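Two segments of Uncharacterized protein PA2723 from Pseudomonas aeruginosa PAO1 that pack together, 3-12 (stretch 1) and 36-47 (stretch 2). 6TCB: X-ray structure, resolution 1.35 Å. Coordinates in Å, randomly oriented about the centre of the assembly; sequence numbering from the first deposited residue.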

# COMPACT_ATOMS: atom_id res chain seq x y z
N MET A 3 0.31 -19.90 11.14
CA MET A 3 -0.07 -18.62 10.55
C MET A 3 -1.55 -18.35 10.74
O MET A 3 -1.96 -17.18 10.82
CB MET A 3 0.21 -18.62 9.06
CG MET A 3 1.65 -18.53 8.72
SD MET A 3 2.43 -17.11 9.51
CE MET A 3 1.51 -15.69 8.93
N ASP A 4 -2.39 -19.39 10.75
CA ASP A 4 -3.82 -19.15 10.92
C ASP A 4 -4.08 -18.44 12.24
O ASP A 4 -4.85 -17.48 12.29
CB ASP A 4 -4.62 -20.45 10.78
CG ASP A 4 -4.45 -21.39 11.96
OD1 ASP A 4 -3.42 -21.31 12.65
OD2 ASP A 4 -5.36 -22.21 12.17
N GLU A 5 -3.40 -18.85 13.31
CA GLU A 5 -3.60 -18.24 14.63
C GLU A 5 -3.04 -16.83 14.67
O GLU A 5 -3.64 -15.93 15.27
CB GLU A 5 -2.96 -19.11 15.71
N LEU A 6 -1.88 -16.61 14.05
CA LEU A 6 -1.30 -15.28 13.99
C LEU A 6 -2.24 -14.32 13.27
O LEU A 6 -2.51 -13.21 13.74
CB LEU A 6 0.04 -15.34 13.27
CG LEU A 6 0.84 -14.04 13.29
CD1 LEU A 6 1.30 -13.67 14.67
CD2 LEU A 6 2.02 -14.19 12.32
N PHE A 7 -2.76 -14.75 12.12
CA PHE A 7 -3.70 -13.92 11.37
C PHE A 7 -5.00 -13.72 12.15
O PHE A 7 -5.54 -12.61 12.16
CB PHE A 7 -3.98 -14.55 10.01
CG PHE A 7 -3.01 -14.13 8.92
CD1 PHE A 7 -1.71 -13.74 9.21
CD2 PHE A 7 -3.42 -14.11 7.61
CE1 PHE A 7 -0.86 -13.35 8.19
CE2 PHE A 7 -2.58 -13.71 6.60
CZ PHE A 7 -1.29 -13.34 6.88
N GLU A 8 -5.49 -14.75 12.83
CA GLU A 8 -6.73 -14.59 13.58
C GLU A 8 -6.58 -13.56 14.70
O GLU A 8 -7.46 -12.73 14.92
CB GLU A 8 -7.17 -15.93 14.17
CG GLU A 8 -7.74 -16.91 13.14
CD GLU A 8 -7.67 -18.36 13.59
OE1 GLU A 8 -7.40 -18.63 14.78
OE2 GLU A 8 -7.89 -19.25 12.73
N GLU A 9 -5.48 -13.63 15.44
CA GLU A 9 -5.32 -12.71 16.56
C GLU A 9 -5.08 -11.29 16.07
O GLU A 9 -5.60 -10.33 16.66
CB GLU A 9 -4.21 -13.18 17.48
CG GLU A 9 -4.49 -14.52 18.14
CD GLU A 9 -5.68 -14.53 19.08
OE1 GLU A 9 -6.29 -13.48 19.35
OE2 GLU A 9 -5.99 -15.64 19.57
N HIS A 10 -4.29 -11.12 15.01
CA HIS A 10 -4.11 -9.78 14.46
C HIS A 10 -5.39 -9.25 13.82
O HIS A 10 -5.61 -8.04 13.83
CB HIS A 10 -2.91 -9.75 13.52
CG HIS A 10 -1.61 -9.71 14.27
ND1 HIS A 10 -1.06 -8.53 14.72
CD2 HIS A 10 -0.84 -10.70 14.76
CE1 HIS A 10 0.04 -8.79 15.39
NE2 HIS A 10 0.20 -10.10 15.44
N LEU A 11 -6.26 -10.14 13.34
CA LEU A 11 -7.58 -9.69 12.89
C LEU A 11 -8.36 -9.09 14.05
O LEU A 11 -9.06 -8.09 13.88
CB LEU A 11 -8.35 -10.86 12.28
CG LEU A 11 -9.86 -10.68 12.06
CD1 LEU A 11 -10.15 -9.64 11.01
CD2 LEU A 11 -10.51 -12.03 11.69
N GLU A 12 -8.26 -9.69 15.24
CA GLU A 12 -9.00 -9.16 16.38
C GLU A 12 -8.46 -7.79 16.79
O GLU A 12 -9.23 -6.90 17.16
CB GLU A 12 -8.97 -10.16 17.54
CG GLU A 12 -9.72 -11.46 17.23
CD GLU A 12 -11.19 -11.24 16.92
OE1 GLU A 12 -11.76 -10.24 17.42
OE2 GLU A 12 -11.78 -12.05 16.17
N ALA A 36 -0.59 -10.43 2.26
CA ALA A 36 -1.66 -11.41 2.36
C ALA A 36 -2.59 -11.11 3.52
O ALA A 36 -3.78 -11.43 3.45
CB ALA A 36 -1.06 -12.81 2.51
N PHE A 37 -2.07 -10.49 4.59
CA PHE A 37 -2.96 -10.13 5.68
C PHE A 37 -4.10 -9.23 5.21
O PHE A 37 -5.20 -9.29 5.74
CB PHE A 37 -2.19 -9.50 6.85
CG PHE A 37 -3.03 -9.26 8.08
CD1 PHE A 37 -3.57 -10.33 8.77
CD2 PHE A 37 -3.27 -7.97 8.54
CE1 PHE A 37 -4.34 -10.13 9.89
CE2 PHE A 37 -4.04 -7.75 9.67
CZ PHE A 37 -4.58 -8.83 10.34
N ASN A 38 -3.85 -8.38 4.20
CA ASN A 38 -4.94 -7.56 3.70
C ASN A 38 -6.02 -8.40 3.03
O ASN A 38 -7.22 -8.12 3.17
CB ASN A 38 -4.44 -6.47 2.76
CG ASN A 38 -5.40 -5.32 2.69
OD1 ASN A 38 -5.64 -4.65 3.69
ND2 ASN A 38 -5.96 -5.08 1.52
N ALA A 39 -5.62 -9.46 2.33
CA ALA A 39 -6.60 -10.38 1.76
C ALA A 39 -7.39 -11.08 2.85
O ALA A 39 -8.59 -11.33 2.69
CB ALA A 39 -5.90 -11.39 0.85
N TYR A 40 -6.73 -11.42 3.96
CA TYR A 40 -7.38 -12.06 5.09
C TYR A 40 -8.43 -11.14 5.70
O TYR A 40 -9.57 -11.54 5.94
CB TYR A 40 -6.33 -12.44 6.14
CG TYR A 40 -6.86 -13.31 7.26
CD1 TYR A 40 -7.12 -14.65 7.04
CD2 TYR A 40 -7.11 -12.79 8.53
CE1 TYR A 40 -7.61 -15.47 8.06
CE2 TYR A 40 -7.60 -13.59 9.53
CZ TYR A 40 -7.85 -14.92 9.30
OH TYR A 40 -8.33 -15.72 10.31
N LEU A 41 -8.04 -9.89 5.97
CA LEU A 41 -9.00 -8.92 6.50
C LEU A 41 -10.23 -8.82 5.60
O LEU A 41 -11.37 -8.91 6.08
CB LEU A 41 -8.33 -7.55 6.63
CG LEU A 41 -7.29 -7.42 7.75
CD1 LEU A 41 -6.56 -6.11 7.58
CD2 LEU A 41 -7.91 -7.54 9.14
N ASN A 42 -10.02 -8.66 4.30
CA ASN A 42 -11.15 -8.50 3.39
C ASN A 42 -12.00 -9.76 3.32
O ASN A 42 -13.23 -9.68 3.31
CB ASN A 42 -10.66 -8.07 2.00
CG ASN A 42 -10.30 -6.59 1.95
OD1 ASN A 42 -11.18 -5.72 2.02
ND2 ASN A 42 -9.02 -6.29 1.84
N ALA A 43 -11.37 -10.93 3.32
CA ALA A 43 -12.14 -12.16 3.28
C ALA A 43 -12.99 -12.34 4.53
O ALA A 43 -14.09 -12.91 4.45
CB ALA A 43 -11.20 -13.36 3.12
N ARG A 44 -12.50 -11.89 5.68
CA ARG A 44 -13.19 -12.04 6.95
C ARG A 44 -14.15 -10.89 7.24
O ARG A 44 -14.63 -10.77 8.38
CB ARG A 44 -12.19 -12.16 8.11
CG ARG A 44 -11.10 -13.21 7.98
CD ARG A 44 -11.63 -14.63 7.94
NE ARG A 44 -12.85 -14.84 8.71
CZ ARG A 44 -12.89 -15.09 10.02
NH1 ARG A 44 -14.06 -15.28 10.61
NH2 ARG A 44 -11.77 -15.13 10.73
N GLY A 45 -14.43 -10.03 6.26
CA GLY A 45 -15.47 -9.03 6.39
C GLY A 45 -15.02 -7.68 6.89
O GLY A 45 -15.88 -6.87 7.26
N GLN A 46 -13.73 -7.42 6.91
CA GLN A 46 -13.16 -6.17 7.39
C GLN A 46 -12.53 -5.47 6.19
O GLN A 46 -11.36 -5.69 5.88
CB GLN A 46 -12.11 -6.45 8.46
CG GLN A 46 -12.66 -7.05 9.73
CD GLN A 46 -13.68 -6.14 10.39
OE1 GLN A 46 -13.41 -4.97 10.65
NE2 GLN A 46 -14.84 -6.68 10.69
N ALA A 47 -13.33 -4.64 5.51
CA ALA A 47 -12.87 -3.97 4.30
C ALA A 47 -11.64 -3.14 4.60
O ALA A 47 -11.65 -2.30 5.50
CB ALA A 47 -13.99 -3.08 3.76
O HOH W 1 -7.01 -18.00 10.42

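Two helical segments cross at 64° and are held together by an apolar, largely aromatic contact that contains no direct hydrogen bond and is supplemented at its margin by one bridging water. Together they bury 474 Å² of surface, most of it on Phe-7, Leu-11, Phe-37 and Tyr-40.

Phe-7 is the centre of the aromatic cluster. Its CA-to-CB bond points toward the second stretch, and its ring takes part in two edge-to-face pairs. Phe-37 presents its edge to the face of Phe-7, with ring planes at 77° and Phe-37 CD1 3.8 Å from Phe-7 CG; Phe-7 in turn directs its edge at the face of Tyr-40, where Phe-7 CD2 lies 3.5 Å from Tyr-40 CG. Such pairing sets the slightly positive hydrogens of one ring against the electron-rich face of the next. Phe-7 CB adds a CH-pi contact over the same Tyr-40 ring. Phe-37 starts out sideways, but its t rotamer carries the ring to the first helix, where CZ comes within 3.7 Å of His-10 CB.

One helical turn beyond Phe-7, Leu-11 supplies branched aliphatic bulk. Its CD1 meets Leu-41 CD2 at 3.6 Å, while its CD2 lies 3.9 Å from Tyr-40 CE2 and 3.5 Å from Arg-44 NH2. Branched leucines suit this buried place because their methyl groups can fill space between differently shaped neighbours. CG of Gln-46 also packs against Leu-11 CD1, at 3.8 Å, using the aliphatic part of a polar side chain.

Tyr-40 suits the boundary: its ring packs against Phe-7 while its hydroxyl reaches an ordered water. That water hydrogen-bonds to Tyr-40 OH (2.6 Å from the water O) and donates to Asp-4 O (2.9 Å) and Glu-8 OE2 (2.8 Å), linking the helices through polar groups.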